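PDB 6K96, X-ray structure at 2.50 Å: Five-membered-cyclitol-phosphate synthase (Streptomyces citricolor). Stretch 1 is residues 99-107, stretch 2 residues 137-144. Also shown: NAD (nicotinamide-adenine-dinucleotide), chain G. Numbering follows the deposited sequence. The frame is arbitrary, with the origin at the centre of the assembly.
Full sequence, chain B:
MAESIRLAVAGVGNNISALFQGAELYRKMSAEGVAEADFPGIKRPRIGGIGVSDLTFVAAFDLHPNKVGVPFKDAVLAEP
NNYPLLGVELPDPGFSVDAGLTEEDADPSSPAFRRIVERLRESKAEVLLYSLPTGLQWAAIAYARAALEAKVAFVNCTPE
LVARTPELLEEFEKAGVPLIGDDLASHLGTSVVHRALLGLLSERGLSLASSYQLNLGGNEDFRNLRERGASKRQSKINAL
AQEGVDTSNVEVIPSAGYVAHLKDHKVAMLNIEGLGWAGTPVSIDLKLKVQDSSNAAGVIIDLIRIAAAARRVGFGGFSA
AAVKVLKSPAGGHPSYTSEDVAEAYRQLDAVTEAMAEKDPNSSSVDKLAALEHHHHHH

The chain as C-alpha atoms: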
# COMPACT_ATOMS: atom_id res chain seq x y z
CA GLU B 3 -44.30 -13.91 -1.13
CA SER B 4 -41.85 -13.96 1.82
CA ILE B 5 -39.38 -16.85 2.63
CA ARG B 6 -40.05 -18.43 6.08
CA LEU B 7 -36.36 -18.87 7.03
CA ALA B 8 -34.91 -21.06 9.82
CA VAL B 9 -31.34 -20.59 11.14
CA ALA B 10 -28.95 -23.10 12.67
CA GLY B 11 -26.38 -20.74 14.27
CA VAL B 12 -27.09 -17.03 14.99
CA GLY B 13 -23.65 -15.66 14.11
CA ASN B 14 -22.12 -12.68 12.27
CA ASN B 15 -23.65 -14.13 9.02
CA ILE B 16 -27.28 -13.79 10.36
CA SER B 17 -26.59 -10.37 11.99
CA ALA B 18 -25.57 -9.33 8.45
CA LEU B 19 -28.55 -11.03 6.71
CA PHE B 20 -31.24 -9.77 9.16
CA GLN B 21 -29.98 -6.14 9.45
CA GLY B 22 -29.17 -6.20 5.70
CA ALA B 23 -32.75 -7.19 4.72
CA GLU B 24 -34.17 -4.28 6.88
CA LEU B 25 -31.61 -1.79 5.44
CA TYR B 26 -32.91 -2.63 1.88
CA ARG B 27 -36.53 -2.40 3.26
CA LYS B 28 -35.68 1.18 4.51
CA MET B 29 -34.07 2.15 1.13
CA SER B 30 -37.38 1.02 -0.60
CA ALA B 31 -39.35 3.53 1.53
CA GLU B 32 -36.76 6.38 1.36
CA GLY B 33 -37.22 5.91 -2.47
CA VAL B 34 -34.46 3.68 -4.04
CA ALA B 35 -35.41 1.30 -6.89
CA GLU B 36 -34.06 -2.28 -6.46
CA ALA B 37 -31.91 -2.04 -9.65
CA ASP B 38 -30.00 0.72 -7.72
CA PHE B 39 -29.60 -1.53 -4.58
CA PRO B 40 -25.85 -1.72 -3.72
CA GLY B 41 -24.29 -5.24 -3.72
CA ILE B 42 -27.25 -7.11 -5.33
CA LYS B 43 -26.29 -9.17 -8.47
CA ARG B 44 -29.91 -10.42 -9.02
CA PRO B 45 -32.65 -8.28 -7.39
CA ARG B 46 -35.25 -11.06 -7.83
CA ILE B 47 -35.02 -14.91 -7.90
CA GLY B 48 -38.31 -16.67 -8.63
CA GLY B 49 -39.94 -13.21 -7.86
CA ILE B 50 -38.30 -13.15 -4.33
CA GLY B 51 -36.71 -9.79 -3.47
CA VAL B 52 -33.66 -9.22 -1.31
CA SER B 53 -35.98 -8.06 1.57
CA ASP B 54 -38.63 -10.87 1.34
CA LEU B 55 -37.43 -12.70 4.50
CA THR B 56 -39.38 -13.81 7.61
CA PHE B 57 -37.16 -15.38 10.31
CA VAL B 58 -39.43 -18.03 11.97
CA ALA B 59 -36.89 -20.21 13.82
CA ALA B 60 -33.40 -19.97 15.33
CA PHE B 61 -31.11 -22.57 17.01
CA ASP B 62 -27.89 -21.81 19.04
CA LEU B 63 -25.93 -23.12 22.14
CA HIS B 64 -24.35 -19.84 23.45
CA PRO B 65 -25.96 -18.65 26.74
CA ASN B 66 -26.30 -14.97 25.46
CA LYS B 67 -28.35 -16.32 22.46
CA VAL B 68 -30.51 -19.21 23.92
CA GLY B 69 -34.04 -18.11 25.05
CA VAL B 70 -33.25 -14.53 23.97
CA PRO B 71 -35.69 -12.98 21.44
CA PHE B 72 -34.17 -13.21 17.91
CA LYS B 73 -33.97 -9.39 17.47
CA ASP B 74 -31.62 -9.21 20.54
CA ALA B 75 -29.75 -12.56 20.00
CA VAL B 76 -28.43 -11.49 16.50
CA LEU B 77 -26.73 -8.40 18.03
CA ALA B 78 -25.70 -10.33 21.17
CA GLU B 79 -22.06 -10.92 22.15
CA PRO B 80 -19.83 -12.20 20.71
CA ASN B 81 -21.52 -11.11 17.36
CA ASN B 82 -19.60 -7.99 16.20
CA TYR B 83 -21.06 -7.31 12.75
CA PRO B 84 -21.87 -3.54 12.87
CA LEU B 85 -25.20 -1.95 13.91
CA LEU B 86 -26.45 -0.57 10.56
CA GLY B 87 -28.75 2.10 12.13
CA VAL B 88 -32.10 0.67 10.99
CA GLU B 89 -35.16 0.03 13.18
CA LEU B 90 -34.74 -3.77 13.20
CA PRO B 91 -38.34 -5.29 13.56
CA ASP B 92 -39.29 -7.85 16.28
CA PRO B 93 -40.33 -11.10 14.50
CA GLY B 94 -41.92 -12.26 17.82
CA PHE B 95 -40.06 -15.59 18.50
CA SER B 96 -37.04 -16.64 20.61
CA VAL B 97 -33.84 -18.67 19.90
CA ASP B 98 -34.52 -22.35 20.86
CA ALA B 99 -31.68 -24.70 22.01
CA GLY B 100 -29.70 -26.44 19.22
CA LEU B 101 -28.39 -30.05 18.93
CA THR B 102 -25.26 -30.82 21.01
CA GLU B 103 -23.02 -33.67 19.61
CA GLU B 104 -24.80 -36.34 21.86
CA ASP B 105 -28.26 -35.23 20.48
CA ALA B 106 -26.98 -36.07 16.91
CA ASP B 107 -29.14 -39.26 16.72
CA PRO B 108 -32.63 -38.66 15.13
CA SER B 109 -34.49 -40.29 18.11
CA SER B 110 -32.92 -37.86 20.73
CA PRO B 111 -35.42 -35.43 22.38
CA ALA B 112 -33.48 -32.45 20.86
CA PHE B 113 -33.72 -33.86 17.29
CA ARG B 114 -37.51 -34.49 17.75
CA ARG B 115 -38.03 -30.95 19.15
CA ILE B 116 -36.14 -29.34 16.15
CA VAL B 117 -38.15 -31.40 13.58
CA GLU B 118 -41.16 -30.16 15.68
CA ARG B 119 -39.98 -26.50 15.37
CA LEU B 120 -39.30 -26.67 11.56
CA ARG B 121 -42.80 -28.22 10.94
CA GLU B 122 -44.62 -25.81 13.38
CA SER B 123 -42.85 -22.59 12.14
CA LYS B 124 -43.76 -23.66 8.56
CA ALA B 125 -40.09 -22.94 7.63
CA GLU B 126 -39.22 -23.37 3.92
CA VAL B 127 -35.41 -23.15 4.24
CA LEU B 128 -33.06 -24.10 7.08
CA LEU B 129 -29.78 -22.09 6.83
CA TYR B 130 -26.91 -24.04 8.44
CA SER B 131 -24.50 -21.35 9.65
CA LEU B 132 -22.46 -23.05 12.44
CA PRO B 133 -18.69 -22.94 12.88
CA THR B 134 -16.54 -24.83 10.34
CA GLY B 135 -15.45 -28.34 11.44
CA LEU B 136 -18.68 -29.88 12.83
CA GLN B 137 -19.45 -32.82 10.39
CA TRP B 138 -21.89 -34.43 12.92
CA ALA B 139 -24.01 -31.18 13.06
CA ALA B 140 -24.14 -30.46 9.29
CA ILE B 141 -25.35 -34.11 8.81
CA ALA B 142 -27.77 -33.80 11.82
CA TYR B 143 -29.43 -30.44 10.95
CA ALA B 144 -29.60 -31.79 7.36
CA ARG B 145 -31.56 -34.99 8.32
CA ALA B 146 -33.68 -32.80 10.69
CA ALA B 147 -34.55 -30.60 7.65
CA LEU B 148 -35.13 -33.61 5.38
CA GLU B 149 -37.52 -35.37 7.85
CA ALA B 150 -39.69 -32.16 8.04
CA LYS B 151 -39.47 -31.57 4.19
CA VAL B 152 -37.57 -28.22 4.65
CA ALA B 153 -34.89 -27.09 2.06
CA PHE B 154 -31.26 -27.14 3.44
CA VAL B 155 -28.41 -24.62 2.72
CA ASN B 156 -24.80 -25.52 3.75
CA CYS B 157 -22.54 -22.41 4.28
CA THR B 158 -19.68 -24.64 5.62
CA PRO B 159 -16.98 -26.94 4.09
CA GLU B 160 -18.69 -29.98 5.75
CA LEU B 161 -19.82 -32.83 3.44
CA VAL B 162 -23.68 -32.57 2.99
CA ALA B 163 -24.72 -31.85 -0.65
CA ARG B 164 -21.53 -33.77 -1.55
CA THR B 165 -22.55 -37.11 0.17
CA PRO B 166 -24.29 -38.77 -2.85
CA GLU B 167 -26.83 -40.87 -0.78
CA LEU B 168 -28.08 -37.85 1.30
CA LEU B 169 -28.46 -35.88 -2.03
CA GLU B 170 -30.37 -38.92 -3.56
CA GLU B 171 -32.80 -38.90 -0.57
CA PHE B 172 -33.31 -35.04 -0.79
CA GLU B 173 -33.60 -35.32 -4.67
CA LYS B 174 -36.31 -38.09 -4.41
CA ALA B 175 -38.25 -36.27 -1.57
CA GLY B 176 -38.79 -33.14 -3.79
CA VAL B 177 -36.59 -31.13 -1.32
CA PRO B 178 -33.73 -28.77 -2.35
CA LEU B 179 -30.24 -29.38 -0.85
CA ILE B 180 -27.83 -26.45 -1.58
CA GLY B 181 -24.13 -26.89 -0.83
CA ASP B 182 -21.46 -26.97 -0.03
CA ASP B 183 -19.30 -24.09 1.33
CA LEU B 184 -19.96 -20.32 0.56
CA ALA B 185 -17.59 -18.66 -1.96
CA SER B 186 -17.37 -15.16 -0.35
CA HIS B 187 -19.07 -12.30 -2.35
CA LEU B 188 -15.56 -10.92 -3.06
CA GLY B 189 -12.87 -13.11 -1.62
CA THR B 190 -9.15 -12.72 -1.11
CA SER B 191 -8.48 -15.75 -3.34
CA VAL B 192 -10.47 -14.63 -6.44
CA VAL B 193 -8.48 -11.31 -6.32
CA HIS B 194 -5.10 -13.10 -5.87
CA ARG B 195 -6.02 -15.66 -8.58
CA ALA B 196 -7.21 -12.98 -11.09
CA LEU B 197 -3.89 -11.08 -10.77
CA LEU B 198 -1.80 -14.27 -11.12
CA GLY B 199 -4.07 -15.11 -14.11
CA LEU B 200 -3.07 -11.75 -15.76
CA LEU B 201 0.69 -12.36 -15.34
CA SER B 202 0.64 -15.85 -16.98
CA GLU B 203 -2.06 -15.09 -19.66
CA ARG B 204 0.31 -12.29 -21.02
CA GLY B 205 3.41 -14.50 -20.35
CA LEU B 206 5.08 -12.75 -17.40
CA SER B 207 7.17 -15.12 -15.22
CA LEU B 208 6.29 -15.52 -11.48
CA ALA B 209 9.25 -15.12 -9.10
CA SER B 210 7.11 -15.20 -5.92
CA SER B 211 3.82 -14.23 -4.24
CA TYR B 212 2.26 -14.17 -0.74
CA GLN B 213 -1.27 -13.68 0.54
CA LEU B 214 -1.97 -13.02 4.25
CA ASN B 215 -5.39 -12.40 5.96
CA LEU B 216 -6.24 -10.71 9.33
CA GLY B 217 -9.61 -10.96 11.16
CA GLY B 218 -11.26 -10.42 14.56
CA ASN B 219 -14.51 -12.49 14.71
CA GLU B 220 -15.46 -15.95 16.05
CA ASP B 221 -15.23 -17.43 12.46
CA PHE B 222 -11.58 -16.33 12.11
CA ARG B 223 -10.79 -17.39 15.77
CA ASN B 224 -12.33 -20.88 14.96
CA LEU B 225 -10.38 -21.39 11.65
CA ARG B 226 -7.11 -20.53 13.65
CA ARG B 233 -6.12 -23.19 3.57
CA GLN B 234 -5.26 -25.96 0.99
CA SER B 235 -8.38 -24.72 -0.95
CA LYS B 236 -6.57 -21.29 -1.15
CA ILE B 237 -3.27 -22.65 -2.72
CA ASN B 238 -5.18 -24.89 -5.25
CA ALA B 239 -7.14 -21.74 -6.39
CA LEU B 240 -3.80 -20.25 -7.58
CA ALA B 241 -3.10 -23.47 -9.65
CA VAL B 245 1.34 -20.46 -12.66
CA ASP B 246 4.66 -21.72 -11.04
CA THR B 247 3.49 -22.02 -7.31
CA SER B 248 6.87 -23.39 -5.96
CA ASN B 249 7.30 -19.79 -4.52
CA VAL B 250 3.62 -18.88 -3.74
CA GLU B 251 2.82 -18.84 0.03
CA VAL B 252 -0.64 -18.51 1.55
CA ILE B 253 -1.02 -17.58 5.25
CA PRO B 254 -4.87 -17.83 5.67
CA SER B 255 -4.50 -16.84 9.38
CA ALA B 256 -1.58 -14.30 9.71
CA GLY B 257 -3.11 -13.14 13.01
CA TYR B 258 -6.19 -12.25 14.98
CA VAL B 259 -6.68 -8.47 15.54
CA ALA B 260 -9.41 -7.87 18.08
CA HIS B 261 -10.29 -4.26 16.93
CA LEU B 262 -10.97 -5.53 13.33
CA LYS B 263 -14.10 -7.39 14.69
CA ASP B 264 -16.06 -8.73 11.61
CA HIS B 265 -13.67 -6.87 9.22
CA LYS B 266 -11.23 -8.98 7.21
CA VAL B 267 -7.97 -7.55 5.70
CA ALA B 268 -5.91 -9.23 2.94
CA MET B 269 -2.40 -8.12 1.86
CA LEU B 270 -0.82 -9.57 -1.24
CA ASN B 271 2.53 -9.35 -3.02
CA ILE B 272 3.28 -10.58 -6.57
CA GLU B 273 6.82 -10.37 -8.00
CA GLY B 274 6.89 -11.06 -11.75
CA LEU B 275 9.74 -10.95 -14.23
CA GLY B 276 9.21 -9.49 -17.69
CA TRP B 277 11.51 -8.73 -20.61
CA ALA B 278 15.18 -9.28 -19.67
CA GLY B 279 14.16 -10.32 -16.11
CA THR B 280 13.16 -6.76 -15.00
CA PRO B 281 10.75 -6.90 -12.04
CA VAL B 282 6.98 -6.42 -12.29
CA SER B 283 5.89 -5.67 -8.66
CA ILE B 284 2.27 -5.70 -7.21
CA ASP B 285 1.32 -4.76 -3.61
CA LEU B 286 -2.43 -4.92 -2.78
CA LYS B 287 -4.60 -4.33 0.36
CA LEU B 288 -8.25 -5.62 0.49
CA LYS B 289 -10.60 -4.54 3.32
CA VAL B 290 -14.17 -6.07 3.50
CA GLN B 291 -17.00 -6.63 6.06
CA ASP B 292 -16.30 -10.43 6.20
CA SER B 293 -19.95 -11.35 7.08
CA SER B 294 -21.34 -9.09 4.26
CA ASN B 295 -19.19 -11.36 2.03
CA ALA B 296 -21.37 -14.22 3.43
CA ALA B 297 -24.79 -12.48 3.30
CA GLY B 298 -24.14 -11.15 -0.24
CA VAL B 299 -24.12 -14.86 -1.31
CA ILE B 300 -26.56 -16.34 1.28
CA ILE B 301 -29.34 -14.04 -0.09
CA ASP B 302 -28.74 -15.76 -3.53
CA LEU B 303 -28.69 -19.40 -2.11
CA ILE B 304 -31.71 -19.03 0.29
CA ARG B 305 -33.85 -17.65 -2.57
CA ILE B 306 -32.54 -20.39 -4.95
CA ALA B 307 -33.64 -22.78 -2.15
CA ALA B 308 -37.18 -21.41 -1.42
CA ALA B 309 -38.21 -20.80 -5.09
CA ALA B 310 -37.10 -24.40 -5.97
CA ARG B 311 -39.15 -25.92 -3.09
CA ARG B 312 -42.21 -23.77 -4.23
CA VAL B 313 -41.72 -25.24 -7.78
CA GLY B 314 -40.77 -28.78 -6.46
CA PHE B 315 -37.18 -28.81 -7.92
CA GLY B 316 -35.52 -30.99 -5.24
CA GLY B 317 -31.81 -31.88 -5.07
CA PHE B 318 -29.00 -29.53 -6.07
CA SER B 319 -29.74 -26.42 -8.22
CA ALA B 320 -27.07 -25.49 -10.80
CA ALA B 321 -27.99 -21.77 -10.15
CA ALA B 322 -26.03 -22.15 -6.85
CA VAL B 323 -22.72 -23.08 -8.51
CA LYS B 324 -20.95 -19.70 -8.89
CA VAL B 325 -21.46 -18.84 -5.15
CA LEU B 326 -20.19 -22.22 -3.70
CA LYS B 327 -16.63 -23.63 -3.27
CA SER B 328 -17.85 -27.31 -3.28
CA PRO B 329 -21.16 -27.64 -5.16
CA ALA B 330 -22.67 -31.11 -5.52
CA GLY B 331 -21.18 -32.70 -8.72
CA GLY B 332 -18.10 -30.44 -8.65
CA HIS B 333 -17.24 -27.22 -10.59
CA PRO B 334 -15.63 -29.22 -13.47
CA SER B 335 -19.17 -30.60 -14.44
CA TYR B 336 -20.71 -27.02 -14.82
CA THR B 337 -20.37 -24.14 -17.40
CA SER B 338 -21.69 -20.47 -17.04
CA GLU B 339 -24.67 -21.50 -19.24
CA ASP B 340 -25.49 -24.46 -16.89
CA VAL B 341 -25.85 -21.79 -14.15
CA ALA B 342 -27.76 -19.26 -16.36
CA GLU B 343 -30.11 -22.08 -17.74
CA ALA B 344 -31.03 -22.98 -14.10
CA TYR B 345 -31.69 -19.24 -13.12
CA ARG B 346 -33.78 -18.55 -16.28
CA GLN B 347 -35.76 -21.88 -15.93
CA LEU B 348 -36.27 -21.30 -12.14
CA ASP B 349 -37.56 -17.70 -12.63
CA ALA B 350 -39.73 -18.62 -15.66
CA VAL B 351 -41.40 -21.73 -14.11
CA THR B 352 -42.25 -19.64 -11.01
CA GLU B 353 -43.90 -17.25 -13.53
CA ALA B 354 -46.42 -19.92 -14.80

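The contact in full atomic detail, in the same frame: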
# COMPACT_ATOMS: atom_id res chain seq x y z
N ALA B 99 -32.93 -23.94 21.82
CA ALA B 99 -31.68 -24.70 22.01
C ALA B 99 -31.37 -25.55 20.77
O ALA B 99 -32.29 -26.17 20.23
CB ALA B 99 -31.85 -25.58 23.22
N GLY B 100 -30.12 -25.59 20.35
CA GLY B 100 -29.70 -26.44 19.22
C GLY B 100 -29.43 -27.87 19.65
O GLY B 100 -29.67 -28.17 20.81
N LEU B 101 -28.94 -28.68 18.72
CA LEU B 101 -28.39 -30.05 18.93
C LEU B 101 -26.96 -29.92 19.43
O LEU B 101 -26.14 -29.35 18.70
CB LEU B 101 -28.33 -30.84 17.62
CG LEU B 101 -29.63 -31.03 16.85
CD1 LEU B 101 -29.36 -31.55 15.44
CD2 LEU B 101 -30.55 -31.98 17.58
N THR B 102 -26.65 -30.52 20.58
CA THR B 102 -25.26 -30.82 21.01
C THR B 102 -24.85 -32.18 20.43
O THR B 102 -25.76 -32.92 20.03
CB THR B 102 -25.17 -30.84 22.53
OG1 THR B 102 -25.74 -32.13 22.79
CG2 THR B 102 -25.86 -29.65 23.18
N GLU B 103 -23.56 -32.49 20.35
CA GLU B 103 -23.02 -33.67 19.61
C GLU B 103 -23.76 -34.96 20.04
O GLU B 103 -24.04 -35.80 19.16
CB GLU B 103 -21.50 -33.78 19.80
CG GLU B 103 -20.84 -34.86 18.95
CD GLU B 103 -19.32 -34.81 18.81
OE1 GLU B 103 -18.72 -33.84 19.32
OE2 GLU B 103 -18.75 -35.71 18.15
N GLU B 104 -24.10 -35.12 21.33
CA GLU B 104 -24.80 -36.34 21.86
C GLU B 104 -26.25 -36.42 21.35
O GLU B 104 -26.73 -37.52 21.17
CB GLU B 104 -24.77 -36.48 23.39
CG GLU B 104 -24.59 -35.20 24.17
CD GLU B 104 -23.14 -34.86 24.50
OE1 GLU B 104 -22.78 -35.01 25.69
OE2 GLU B 104 -22.39 -34.44 23.55
N ASP B 105 -26.89 -35.29 21.07
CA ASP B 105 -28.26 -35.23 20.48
C ASP B 105 -28.21 -35.42 18.95
O ASP B 105 -29.24 -35.18 18.31
CB ASP B 105 -28.95 -33.89 20.74
CG ASP B 105 -28.92 -33.40 22.17
OD1 ASP B 105 -29.39 -34.14 23.06
OD2 ASP B 105 -28.47 -32.25 22.38
N ALA B 106 -27.09 -35.84 18.37
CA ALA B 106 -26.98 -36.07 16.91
C ALA B 106 -28.12 -36.98 16.43
O ALA B 106 -28.87 -36.61 15.48
CB ALA B 106 -25.62 -36.68 16.59
N ASP B 107 -28.27 -38.12 17.11
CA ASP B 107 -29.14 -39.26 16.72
C ASP B 107 -30.60 -38.82 16.56
O ASP B 107 -31.13 -38.21 17.48
CB ASP B 107 -29.04 -40.37 17.75
CG ASP B 107 -29.81 -41.58 17.31
OD1 ASP B 107 -30.01 -41.69 16.10
OD2 ASP B 107 -30.19 -42.39 18.17
N GLN B 137 -18.85 -31.81 11.33
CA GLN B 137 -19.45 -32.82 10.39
C GLN B 137 -20.69 -33.48 10.99
O GLN B 137 -21.70 -33.60 10.27
CB GLN B 137 -18.41 -33.85 9.95
CG GLN B 137 -18.88 -34.74 8.80
CD GLN B 137 -19.35 -34.06 7.54
OE1 GLN B 137 -18.55 -33.62 6.71
NE2 GLN B 137 -20.66 -33.99 7.34
N TRP B 138 -20.68 -33.85 12.25
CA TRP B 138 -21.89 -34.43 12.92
C TRP B 138 -23.10 -33.47 12.81
O TRP B 138 -24.23 -33.98 12.65
CB TRP B 138 -21.57 -34.83 14.37
CG TRP B 138 -21.27 -33.67 15.27
CD1 TRP B 138 -20.04 -33.17 15.59
CD2 TRP B 138 -22.24 -32.83 15.92
NE1 TRP B 138 -20.17 -32.07 16.41
CE2 TRP B 138 -21.52 -31.84 16.62
CE3 TRP B 138 -23.64 -32.79 15.94
CZ2 TRP B 138 -22.16 -30.84 17.35
CZ3 TRP B 138 -24.27 -31.81 16.67
CH2 TRP B 138 -23.54 -30.85 17.36
N ALA B 139 -22.90 -32.15 12.93
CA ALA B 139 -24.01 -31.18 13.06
C ALA B 139 -24.61 -30.93 11.68
O ALA B 139 -25.85 -31.03 11.53
CB ALA B 139 -23.55 -29.89 13.69
N ALA B 140 -23.75 -30.66 10.70
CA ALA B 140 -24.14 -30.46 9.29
C ALA B 140 -25.00 -31.66 8.86
O ALA B 140 -26.11 -31.46 8.34
CB ALA B 140 -22.88 -30.31 8.46
N ILE B 141 -24.55 -32.89 9.14
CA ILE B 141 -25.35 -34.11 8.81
C ILE B 141 -26.69 -34.03 9.57
O ILE B 141 -27.72 -34.25 8.96
CB ILE B 141 -24.55 -35.40 9.15
CG1 ILE B 141 -23.68 -35.85 7.98
CG2 ILE B 141 -25.46 -36.50 9.65
CD1 ILE B 141 -24.47 -36.01 6.71
N ALA B 142 -26.64 -33.73 10.87
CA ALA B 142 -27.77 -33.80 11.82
C ALA B 142 -28.82 -32.78 11.42
O ALA B 142 -29.94 -33.20 11.14
CB ALA B 142 -27.31 -33.64 13.25
N TYR B 143 -28.48 -31.48 11.39
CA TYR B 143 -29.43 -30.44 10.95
C TYR B 143 -29.97 -30.77 9.56
O TYR B 143 -31.12 -30.41 9.25
CB TYR B 143 -28.79 -29.04 10.96
CG TYR B 143 -28.68 -28.49 12.36
CD1 TYR B 143 -29.79 -27.94 12.98
CD2 TYR B 143 -27.51 -28.60 13.07
CE1 TYR B 143 -29.73 -27.49 14.29
CE2 TYR B 143 -27.44 -28.18 14.38
CZ TYR B 143 -28.55 -27.63 15.00
OH TYR B 143 -28.43 -27.17 16.27
N ALA B 144 -29.18 -31.45 8.74
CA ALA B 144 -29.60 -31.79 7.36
C ALA B 144 -30.69 -32.90 7.40
O ALA B 144 -31.68 -32.83 6.65
CB ALA B 144 -28.38 -32.13 6.53
PA NAD G . -20.21 -17.23 13.81
O1A NAD G . -19.11 -17.80 14.61
O2A NAD G . -20.41 -15.74 13.93
O5B NAD G . -21.59 -17.97 13.95
C5B NAD G . -21.51 -19.28 14.57
C4B NAD G . -22.72 -19.49 15.43
O4B NAD G . -23.03 -20.91 15.64
C3B NAD G . -22.57 -18.90 16.83
O3B NAD G . -23.78 -18.23 17.17
C2B NAD G . -22.39 -20.15 17.69
O2B NAD G . -22.66 -19.72 19.00
C1B NAD G . -23.42 -21.05 17.00
N9A NAD G . -23.41 -22.46 17.32
C8A NAD G . -22.29 -23.16 17.71
N7A NAD G . -22.50 -24.45 17.85
C5A NAD G . -23.84 -24.62 17.51
C6A NAD G . -24.65 -25.78 17.46
N6A NAD G . -24.19 -26.99 17.74
N1A NAD G . -25.94 -25.63 17.04
C2A NAD G . -26.36 -24.39 16.76
N3A NAD G . -25.70 -23.24 16.79
C4A NAD G . -24.41 -23.41 17.17
O3 NAD G . -19.90 -17.56 12.29
PN NAD G . -20.24 -16.71 10.96
O1N NAD G . -21.69 -16.43 10.98
O2N NAD G . -19.18 -15.66 10.93
O5D NAD G . -19.95 -17.82 9.83
C5D NAD G . -20.77 -19.06 9.86
C4D NAD G . -20.13 -20.10 8.98
O4D NAD G . -20.12 -19.69 7.60
C3D NAD G . -18.67 -20.39 9.36
O3D NAD G . -18.46 -21.78 9.19
C2D NAD G . -17.89 -19.70 8.26
O2D NAD G . -16.63 -20.26 7.91
C1D NAD G . -18.81 -19.92 7.06
N1N NAD G . -18.43 -18.99 5.95
C2N NAD G . -18.28 -17.59 6.24
C3N NAD G . -17.76 -16.71 5.31
C7N NAD G . -17.67 -15.24 5.67
O7N NAD G . -18.18 -14.84 6.71
N7N NAD G . -17.03 -14.42 4.84
C4N NAD G . -17.34 -17.24 4.09
C5N NAD G . -17.65 -18.56 3.76
C6N NAD G . -18.11 -19.43 4.73

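The adenine end of the NAD is lodged where the two stretches meet, and the hydroxyl of Tyr-143 lies between backbone and cofactor. Leu-101 N donates a hydrogen bond to Tyr-143 OH (2.9 Å, N-H...O angle 157°), while the same OH lies 3.0 Å from NAD N1A. The other polar backbone atom of Leu-101 also serves the cofactor: NAD N6A donates a hydrogen bond to Leu-101 O at 3.2 Å. One loop residue is thus tied to the helix through its amide and to the adenine through its carbonyl.

The approach of the tyrosine hydroxyl depends on the absence of a side chain at Gly-100, whose CA is 3.3 Å from Tyr-143 OH; an ideally placed CB would fall 2.6 Å from that oxygen, a clash. Although the CA-to-CB bond of Tyr-143 points sideways, its end comes nearer to the loop. The Leu-101 side chain points toward the helix and sets CD1 over the face of the Tyr-143 ring, 4.0 Å from the centroid and 10° off the normal. The same methyl packs against Ala-142, with Leu-101 CD1 3.7 Å from Ala-142 CB.

Trp-138, with chi1 in the p well, contributes the largest buried area of the contact. Glu-103 CA stands almost directly above its six-membered ring, 3.5 Å from the centroid and 5° off the normal, so the backbone itself covers this face. Leu-101 O meets the ring at its edge, 3.3 Å from Trp-138 CH2.

The loop is braced from within. Asp-105 OD2 accepts hydrogen bonds from Thr-102 N (3.1 Å) and Thr-102 OG1 (2.8 Å), and Asp-105 N returns one to Thr-102 O (2.8 Å). Asp-105 itself makes no contact with the helix, whereas Ala-106 beside it does, its O lying 4.0 Å from Ala-142 CB.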